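Local coordinates for CCHC-type domain-containing protein (Trypanosoma brucei brucei, PDB 7C4C) that probably acts as a 3'-5' RNA exonuclease of the RNase D type, joining a metal-dependent nuclease domain to zinc knuckles that bind nucleotides, at residues M10-P15 against V192-L197. Residues are numbered along the deposited sequence; the frame is centred on the assembly and turned at random.
Sequences MILKYP and VRHILL. With ZN (zinc ion), chain E.
R193 sets CG opposite its carbonyl carbon (chi1 -71°) and runs extended from CG to NE, which carries its guanidinium out from helix 182-202 to the backbone carbonyl of Y14. Two nitrogens grip that one oxygen side-on: R193 NE lies 2.8 Å from Y14 O, on a lone pair in the carbonyl plane, while R193 NH2, also 2.8 Å from Y14 O, comes nearly head-on to the carbonyl. Both bonds are bent, with N-H...O angles near 140°, as expected when two donors share an acceptor. Arginine suits the place because its long aliphatic part can pass the carbonyls of I11 and L12, R193 CD lying 3.3 Å from I11 O, and still deliver several N-H groups; NH1 forms a salt bridge with E186.

In this exonuclease domain of the RNase H clan, the helix packs against the central mixed sheet, and the short 3-10 turn that includes I11 and L12 lies beside it just before edge strand 16-19. Beta-branched I11 can meet two leucines at once: its CD1 lies 3.7 Å from L196 CD2, the side chains crossing at about a right angle, and its CG2 rests near L197 CB. L12 starts away from the helix, but leucine is long enough to return, laying CG 3.6 Å from L197 CD1 with both methyls nearby. Histidine turns a carbon edge to L12 CD2 and gives the metal a ring nitrogen, H194 NE2 lying 2.3 Å from the zinc. E158 and a water bind the same zinc, and R193 NH1 donates a hydrogen bond to that water.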
loop_
_atom_site.group_PDB
_atom_site.type_symbol
_atom_site.label_atom_id
_atom_site.label_comp_id
_atom_site.label_asym_id
_atom_site.label_seq_id
_atom_site.Cartn_x
_atom_site.Cartn_y
_atom_site.Cartn_z
HETATM N N MSE A 10 14.898 -1.641 -6.416
HETATM C CA MSE A 10 16.260 -1.552 -5.925
HETATM C C MSE A 10 16.333 -0.889 -4.550
HETATM O O MSE A 10 17.309 -1.041 -3.832
HETATM C CB MSE A 10 17.118 -0.776 -6.912
HETATM C CG MSE A 10 18.584 -1.115 -6.828
HETATM SE SE MSE A 10 18.990 -2.819 -7.697
HETATM C CE MSE A 10 18.498 -4.112 -6.327
ATOM N N ILE A 11 15.280 -0.142 -4.208
ATOM C CA ILE A 11 15.218 0.576 -2.936
ATOM C C ILE A 11 15.346 -0.387 -1.760
ATOM O O ILE A 11 15.998 -0.079 -0.748
ATOM C CB ILE A 11 13.907 1.382 -2.872
ATOM C CG1 ILE A 11 13.989 2.592 -3.812
ATOM C CG2 ILE A 11 13.565 1.781 -1.433
ATOM C CD1 ILE A 11 12.690 3.328 -3.988
ATOM N N LEU A 12 14.743 -1.570 -1.879
ATOM C CA LEU A 12 14.793 -2.554 -0.806
ATOM C C LEU A 12 16.213 -2.985 -0.473
ATOM O O LEU A 12 16.442 -3.576 0.585
ATOM C CB LEU A 12 13.960 -3.773 -1.191
ATOM C CG LEU A 12 12.461 -3.482 -1.225
ATOM C CD1 LEU A 12 11.685 -4.717 -1.605
ATOM C CD2 LEU A 12 12.005 -2.965 0.127
ATOM N N LYS A 13 17.173 -2.705 -1.344
ATOM C CA LYS A 13 18.542 -3.118 -1.108
ATOM C C LYS A 13 19.429 -1.966 -0.653
ATOM O O LYS A 13 20.651 -2.111 -0.640
ATOM C CB LYS A 13 19.111 -3.778 -2.366
ATOM C CG LYS A 13 18.293 -4.976 -2.838
ATOM C CD LYS A 13 19.181 -6.032 -3.495
ATOM C CE LYS A 13 18.359 -7.074 -4.259
ATOM N NZ LYS A 13 19.219 -7.998 -5.081
ATOM N N TYR A 14 18.851 -0.836 -0.276
ATOM C CA TYR A 14 19.650 0.278 0.228
ATOM C C TYR A 14 20.250 -0.095 1.577
ATOM O O TYR A 14 19.499 -0.445 2.500
ATOM C CB TYR A 14 18.807 1.546 0.382
ATOM C CG TYR A 14 18.387 2.236 -0.898
ATOM C CD1 TYR A 14 18.729 1.735 -2.148
ATOM C CD2 TYR A 14 17.650 3.417 -0.841
ATOM C CE1 TYR A 14 18.337 2.396 -3.305
ATOM C CE2 TYR A 14 17.262 4.075 -1.978
ATOM C CZ TYR A 14 17.599 3.564 -3.203
ATOM O OH TYR A 14 17.194 4.256 -4.318
ATOM N N PRO A 15 21.568 -0.034 1.744
ATOM C CA PRO A 15 22.150 -0.266 3.074
ATOM C C PRO A 15 21.770 0.854 4.024
ATOM O O PRO A 15 21.477 1.976 3.603
ATOM C CB PRO A 15 23.659 -0.271 2.812
ATOM C CG PRO A 15 23.833 0.492 1.530
ATOM C CD PRO A 15 22.583 0.244 0.714
ATOM N N VAL A 192 11.384 2.982 6.303
ATOM C CA VAL A 192 11.541 4.085 5.345
ATOM C C VAL A 192 11.748 3.555 3.931
ATOM O O VAL A 192 11.287 4.178 2.964
ATOM C CB VAL A 192 12.663 5.072 5.739
ATOM C CG1 VAL A 192 12.166 6.038 6.795
ATOM C CG2 VAL A 192 13.909 4.351 6.222
ATOM N N ARG A 193 12.427 2.403 3.779
ATOM C CA ARG A 193 12.517 1.761 2.467
ATOM C C ARG A 193 11.137 1.487 1.887
ATOM O O ARG A 193 10.919 1.657 0.682
ATOM C CB ARG A 193 13.285 0.436 2.546
ATOM C CG ARG A 193 14.768 0.535 2.778
ATOM C CD ARG A 193 15.475 -0.780 2.423
ATOM N NE ARG A 193 16.767 -0.851 3.096
ATOM C CZ ARG A 193 16.999 -1.562 4.203
ATOM N NH1 ARG A 193 16.028 -2.292 4.751
ATOM N NH2 ARG A 193 18.207 -1.542 4.760
ATOM N N HIS A 194 10.203 1.014 2.717
ATOM C CA HIS A 194 8.873 0.721 2.198
ATOM C C HIS A 194 8.173 1.995 1.765
ATOM O O HIS A 194 7.433 1.993 0.778
ATOM C CB HIS A 194 8.024 0.004 3.243
ATOM C CG HIS A 194 8.582 -1.309 3.689
ATOM N ND1 HIS A 194 8.409 -1.788 4.972
ATOM C CD2 HIS A 194 9.279 -2.259 3.021
ATOM C CE1 HIS A 194 8.987 -2.971 5.077
ATOM N NE2 HIS A 194 9.522 -3.279 3.909
ATOM N N ILE A 195 8.395 3.088 2.497
ATOM C CA ILE A 195 7.700 4.341 2.202
ATOM C C ILE A 195 8.149 4.895 0.862
ATOM O O ILE A 195 7.325 5.258 0.017
ATOM C CB ILE A 195 7.922 5.362 3.335
ATOM C CG1 ILE A 195 7.233 4.879 4.623
ATOM C CG2 ILE A 195 7.459 6.779 2.903
ATOM C CD1 ILE A 195 7.546 5.754 5.841
ATOM N N LEU A 196 9.462 4.966 0.640
ATOM C CA LEU A 196 9.953 5.493 -0.631
ATOM C C LEU A 196 9.564 4.581 -1.789
ATOM O O LEU A 196 9.144 5.060 -2.855
ATOM C CB LEU A 196 11.470 5.680 -0.570
ATOM C CG LEU A 196 12.114 6.341 -1.791
ATOM C CD1 LEU A 196 11.766 7.831 -1.818
ATOM C CD2 LEU A 196 13.623 6.147 -1.765
ATOM N N LEU A 197 9.698 3.265 -1.607
ATOM C CA LEU A 197 9.269 2.347 -2.655
ATOM C C LEU A 197 7.810 2.585 -2.988
ATOM O O LEU A 197 7.424 2.613 -4.162
ATOM C CB LEU A 197 9.502 0.895 -2.216
ATOM C CG LEU A 197 9.087 -0.291 -3.089
ATOM C CD1 LEU A 197 9.861 -1.530 -2.674
ATOM C CD2 LEU A 197 7.640 -0.588 -2.923
HETATM ZN ZN ZN E . 11.401 -4.516 4.066
HETATM O O HOH W 1 13.399 -3.541 3.313
#